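Local coordinates for putative sugar phosphate isomerase (Acidithiobacillus ferrooxidans, PDB 3L2H), which belongs to the metal-binding cupin proteins and probably isomerises sugar phosphates, at the interface of chains A and B and the interface of chains A and C. Numbering follows the deposited sequence. Chains: chain A/B/C, Putative sugar phosphate isomerase.

Contact 1: the interface of chains A and B. Residues chain A 71, 73, 95, 120; chain B 37-38, 43, 48.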
loop_
_atom_site.group_PDB
_atom_site.type_symbol
_atom_site.label_atom_id
_atom_site.label_comp_id
_atom_site.label_asym_id
_atom_site.label_seq_id
_atom_site.Cartn_x
_atom_site.Cartn_y
_atom_site.Cartn_z
ATOM N N ALA A 71 -10.984 -7.563 -15.276
ATOM C CA ALA A 71 -11.275 -7.417 -16.685
ATOM C C ALA A 71 -11.364 -8.782 -17.352
ATOM O O ALA A 71 -10.868 -9.784 -16.810
ATOM C CB ALA A 71 -10.174 -6.522 -17.368
ATOM N N TYR A 73 -11.219 -10.615 -21.492
ATOM C CA TYR A 73 -10.985 -10.546 -22.925
ATOM C C TYR A 73 -11.434 -11.889 -23.500
ATOM O O TYR A 73 -10.974 -12.933 -23.064
ATOM C CB TYR A 73 -9.520 -10.296 -23.246
ATOM C CG TYR A 73 -9.218 -10.010 -24.704
ATOM C CD1 TYR A 73 -9.486 -8.789 -25.265
ATOM C CD2 TYR A 73 -8.658 -10.966 -25.522
ATOM C CE1 TYR A 73 -9.214 -8.532 -26.614
ATOM C CE2 TYR A 73 -8.356 -10.694 -26.900
ATOM C CZ TYR A 73 -8.668 -9.459 -27.414
ATOM O OH TYR A 73 -8.384 -9.189 -28.745
ATOM N N PHE A 95 -13.701 -6.885 -25.077
ATOM C CA PHE A 95 -13.071 -6.595 -23.796
ATOM C C PHE A 95 -14.074 -5.919 -22.893
ATOM O O PHE A 95 -14.766 -4.985 -23.333
ATOM C CB PHE A 95 -11.907 -5.619 -24.028
ATOM C CG PHE A 95 -11.216 -5.161 -22.776
ATOM C CD1 PHE A 95 -10.331 -6.001 -22.114
ATOM C CD2 PHE A 95 -11.448 -3.909 -22.249
ATOM C CE1 PHE A 95 -9.672 -5.567 -20.951
ATOM C CE2 PHE A 95 -10.820 -3.481 -21.073
ATOM C CZ PHE A 95 -9.927 -4.288 -20.439
ATOM N N ILE A 120 -8.477 -11.256 -15.999
ATOM C CA ILE A 120 -7.328 -10.536 -15.526
ATOM C C ILE A 120 -7.778 -9.745 -14.307
ATOM O O ILE A 120 -8.736 -8.962 -14.420
ATOM C CB ILE A 120 -6.806 -9.566 -16.595
ATOM C CG1 ILE A 120 -6.438 -10.313 -17.888
ATOM C CG2 ILE A 120 -5.608 -8.719 -16.037
ATOM C CD1 ILE A 120 -6.257 -9.378 -19.102
ATOM N N LEU B 37 -6.702 -0.523 -23.723
ATOM C CA LEU B 37 -8.042 -1.008 -23.419
ATOM C C LEU B 37 -8.409 -0.614 -21.993
ATOM O O LEU B 37 -9.542 -0.189 -21.744
ATOM C CB LEU B 37 -8.121 -2.513 -23.602
ATOM C CG LEU B 37 -7.671 -3.091 -24.934
ATOM C CD1 LEU B 37 -7.943 -4.597 -25.021
ATOM C CD2 LEU B 37 -8.361 -2.372 -26.097
ATOM N N GLY B 38 -7.461 -0.743 -21.052
ATOM C CA GLY B 38 -7.768 -0.349 -19.686
ATOM C C GLY B 38 -8.097 1.127 -19.520
ATOM O O GLY B 38 -9.055 1.462 -18.829
ATOM N N LEU B 43 -9.869 1.714 -16.084
ATOM C CA LEU B 43 -9.036 1.026 -15.123
ATOM C C LEU B 43 -7.878 1.955 -14.718
ATOM O O LEU B 43 -7.285 2.605 -15.600
ATOM C CB LEU B 43 -8.477 -0.270 -15.729
ATOM C CG LEU B 43 -9.495 -1.350 -16.099
ATOM C CD1 LEU B 43 -8.810 -2.612 -16.566
ATOM C CD2 LEU B 43 -10.446 -1.635 -14.905
ATOM N N ILE B 48 -3.742 -2.672 -19.521
ATOM C CA ILE B 48 -4.068 -3.741 -20.432
ATOM C C ILE B 48 -4.090 -3.091 -21.806
ATOM O O ILE B 48 -4.992 -2.268 -22.120
ATOM C CB ILE B 48 -5.391 -4.387 -20.112
ATOM C CG1 ILE B 48 -5.361 -4.997 -18.699
ATOM C CG2 ILE B 48 -5.733 -5.441 -21.159
ATOM C CD1 ILE B 48 -6.772 -5.481 -18.183
#
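A:Phe95 pushes its ring against B:Leu37 and B:Ile48, the leucine over one face and the isoleucine at the outer end, with its CG2 displaced toward that same face; the patch is built round this ring. B:Leu37, the first residue of helix 37-41, supplies the facial contact: its CB sits 3.9 Å from the ring centroid, a CH-pi contact shifted toward the rim beside CE2. The leucine side chain then runs obliquely across the ring, which brings its methyl CD1 within 4.0 Å of A:Phe95 CG at the root of the ring. CG of A:Phe95 points away from the backbone N (chi1 176°), a turn that carries the ring off strand 95-98 and into the partner.

B:Ile48, on strand 46-53, takes the far end of the ring with both of its branches. The branch methyl CG2 lies 3.9 Å from A:Phe95 CE1, and the terminal methyl CD1, close to the ring plane, also approaches CE1 and CZ. The long arm of B:Ile48 is nearly straight (chi2 170°), reaching on past the phenylalanine to the methyl of A:Ala71 and to A:Ile120. The two isoleucines meet tip to tip, CD1 of A:Ile120 standing 4.0 Å from CD1 of B:Ile48. Putting an alanine at A:Phe95 would probably strip B:Leu37 of the ring face it rests on and open a gap beside B:Ile48. These apolar groups belong to the cupin strands of chain A and to a helix and strand of chain B, and they form part of a two-fold interface whose twin has the chains exchanged. At the rim of the ring, the backbone carbonyl O of B:Leu37 stands 3.6 Å from CE2 of A:Phe95.

Contact 2: the interface of chains A and C. Residues chain A 25, 145-147; chain C 153-156.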
loop_
_atom_site.group_PDB
_atom_site.type_symbol
_atom_site.label_atom_id
_atom_site.label_comp_id
_atom_site.label_asym_id
_atom_site.label_seq_id
_atom_site.Cartn_x
_atom_site.Cartn_y
_atom_site.Cartn_z
ATOM N N PHE A 25 -18.373 -20.206 -4.831
ATOM C CA PHE A 25 -18.852 -20.619 -3.488
ATOM C C PHE A 25 -20.285 -20.208 -3.186
ATOM O O PHE A 25 -20.929 -20.785 -2.306
ATOM C CB PHE A 25 -17.872 -20.123 -2.390
ATOM C CG PHE A 25 -18.008 -18.649 -2.016
ATOM C CD1 PHE A 25 -17.530 -17.658 -2.834
ATOM C CD2 PHE A 25 -18.542 -18.281 -0.795
ATOM C CE1 PHE A 25 -17.614 -16.306 -2.470
ATOM C CE2 PHE A 25 -18.640 -16.924 -0.435
ATOM C CZ PHE A 25 -18.180 -15.954 -1.259
ATOM N N TRP A 145 -11.944 -14.543 5.682
ATOM C CA TRP A 145 -13.150 -14.254 4.934
ATOM C C TRP A 145 -14.341 -14.143 5.901
ATOM O O TRP A 145 -14.591 -15.047 6.711
ATOM C CB TRP A 145 -13.426 -15.350 3.929
ATOM C CG TRP A 145 -12.485 -15.461 2.783
ATOM C CD1 TRP A 145 -11.137 -15.326 2.793
ATOM C CD2 TRP A 145 -12.842 -15.847 1.460
ATOM N NE1 TRP A 145 -10.633 -15.545 1.534
ATOM C CE2 TRP A 145 -11.666 -15.869 0.699
ATOM C CE3 TRP A 145 -14.055 -16.158 0.842
ATOM C CZ2 TRP A 145 -11.659 -16.191 -0.654
ATOM C CZ3 TRP A 145 -14.060 -16.468 -0.525
ATOM C CH2 TRP A 145 -12.864 -16.486 -1.245
ATOM N N ASN A 146 -15.055 -13.033 5.796
ATOM C CA ASN A 146 -16.203 -12.717 6.623
ATOM C C ASN A 146 -17.385 -12.397 5.716
ATOM O O ASN A 146 -17.384 -11.354 5.063
ATOM C CB ASN A 146 -15.936 -11.486 7.454
ATOM C CG ASN A 146 -15.052 -11.730 8.677
ATOM O OD1 ASN A 146 -14.818 -10.785 9.430
ATOM N ND2 ASN A 146 -14.619 -12.981 8.915
ATOM N N LEU A 147 -18.362 -13.292 5.639
ATOM C CA LEU A 147 -19.532 -13.103 4.799
ATOM C C LEU A 147 -20.691 -12.691 5.691
ATOM O O LEU A 147 -20.972 -13.385 6.714
ATOM C CB LEU A 147 -19.865 -14.392 4.047
ATOM C CG LEU A 147 -20.963 -14.251 2.980
ATOM C CD1 LEU A 147 -20.432 -13.495 1.752
ATOM C CD2 LEU A 147 -21.546 -15.635 2.643
ATOM N N ILE C 153 -21.597 -12.746 11.684
ATOM C CA ILE C 153 -20.477 -12.941 10.759
ATOM C C ILE C 153 -20.225 -14.405 10.471
ATOM O O ILE C 153 -19.954 -15.192 11.384
ATOM C CB ILE C 153 -19.169 -12.344 11.324
ATOM C CG1 ILE C 153 -19.350 -10.855 11.593
ATOM C CG2 ILE C 153 -17.980 -12.626 10.373
ATOM C CD1 ILE C 153 -18.234 -10.199 12.363
ATOM N N ARG C 154 -20.313 -14.790 9.208
ATOM C CA ARG C 154 -19.965 -16.151 8.832
ATOM C C ARG C 154 -18.495 -16.154 8.425
ATOM O O ARG C 154 -18.108 -15.547 7.421
ATOM C CB ARG C 154 -20.885 -16.673 7.733
ATOM C CG ARG C 154 -20.487 -18.031 7.186
ATOM C CD ARG C 154 -21.682 -18.857 6.716
ATOM N NE ARG C 154 -21.412 -19.381 5.384
ATOM C CZ ARG C 154 -22.162 -19.108 4.325
ATOM N NH1 ARG C 154 -23.278 -18.384 4.465
ATOM N NH2 ARG C 154 -21.828 -19.598 3.134
ATOM N N VAL C 155 -17.670 -16.793 9.244
ATOM C CA VAL C 155 -16.217 -16.850 8.993
ATOM C C VAL C 155 -15.964 -18.005 8.068
ATOM O O VAL C 155 -16.044 -19.149 8.481
ATOM C CB VAL C 155 -15.414 -16.995 10.287
ATOM C CG1 VAL C 155 -13.914 -16.894 10.030
ATOM C CG2 VAL C 155 -15.840 -15.921 11.272
ATOM N N LEU C 156 -15.674 -17.734 6.804
ATOM C CA LEU C 156 -15.544 -18.814 5.845
ATOM C C LEU C 156 -14.138 -19.350 5.804
ATOM O O LEU C 156 -13.914 -20.496 5.429
ATOM C CB LEU C 156 -15.959 -18.354 4.443
ATOM C CG LEU C 156 -17.422 -17.919 4.360
ATOM C CD1 LEU C 156 -17.815 -17.582 2.936
ATOM C CD2 LEU C 156 -18.326 -19.008 4.906
#
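At A:Leu147, CG is turned away from the backbone N (chi1 -172°), which lays the side chain alongside C:Arg154, both pointing the same way. C:Arg154 starts out extended (chi1 174°) and then bends at chi2 and chi3, folding its guanidinium back over the leucine. Methyl CD2 of A:Leu147 meets one face of that flat group near the rim, with CZ of C:Arg154 at 3.9 Å. The methyl covers part of that face, so the guanidinium, which is probably charged, meets the leucine with its flat side and not by pointing its N-H groups at it.

Beneath these side chains the backbones pair as antiparallel strands, 144-149 of chain A against 154-157 of chain C. A:Leu147 and C:Arg154 bond to each other twice: N of A:Leu147 gives to O of C:Arg154 at 2.9 Å, nearly straight at the hydrogen (172°), and N of C:Arg154 returns a bond of 2.9 Å to O of A:Leu147. Farther along, N of C:Leu156 donates to O of A:Trp145 at 2.9 Å. That carbonyl has a second donor, its neighbour's side-chain amide, with ND2 of A:Asn146 at 3.0 Å. The two donors come from opposite faces of the carbonyl plane, and the asparagine bond limits the turning of its own amide.

The same amide packs against C:Ile153, whose branch methyl CG2 is 3.5 Å from CG of A:Asn146. At the other end C:Leu156 crosses A:Phe25 at about a right angle, its CD1 reaching CE2 of the ring at 3.5 Å. A:Trp145 supports that ring from within chain A, setting CZ3 of its indole over one face.

Strand pairing and apolar flanks together join chains A and C across a two-fold axis in the deposited tetramer, extending the pairing of strands from one subunit to the next; this may be a genuine assembly contact, though the structure alone does not show it.

The centres of contact 1 and contact 2 lie about 29 Å apart, and among the residues described they share neither a residue nor a secondary-structure element. Contact 1 draws on chain A strands 70-76, 95-98 and 115-122, whereas contact 2 uses the later strand 144-149 with the loop residue A:Phe25. Chain A therefore meets chain B through cupin-core side chains and chain C through backbone pairing near its C-terminal end. Since each interface is two-fold symmetric, the two kinds of contact can together build the deposited assembly of four; whether that tetramer forms in solution the structure alone does not show.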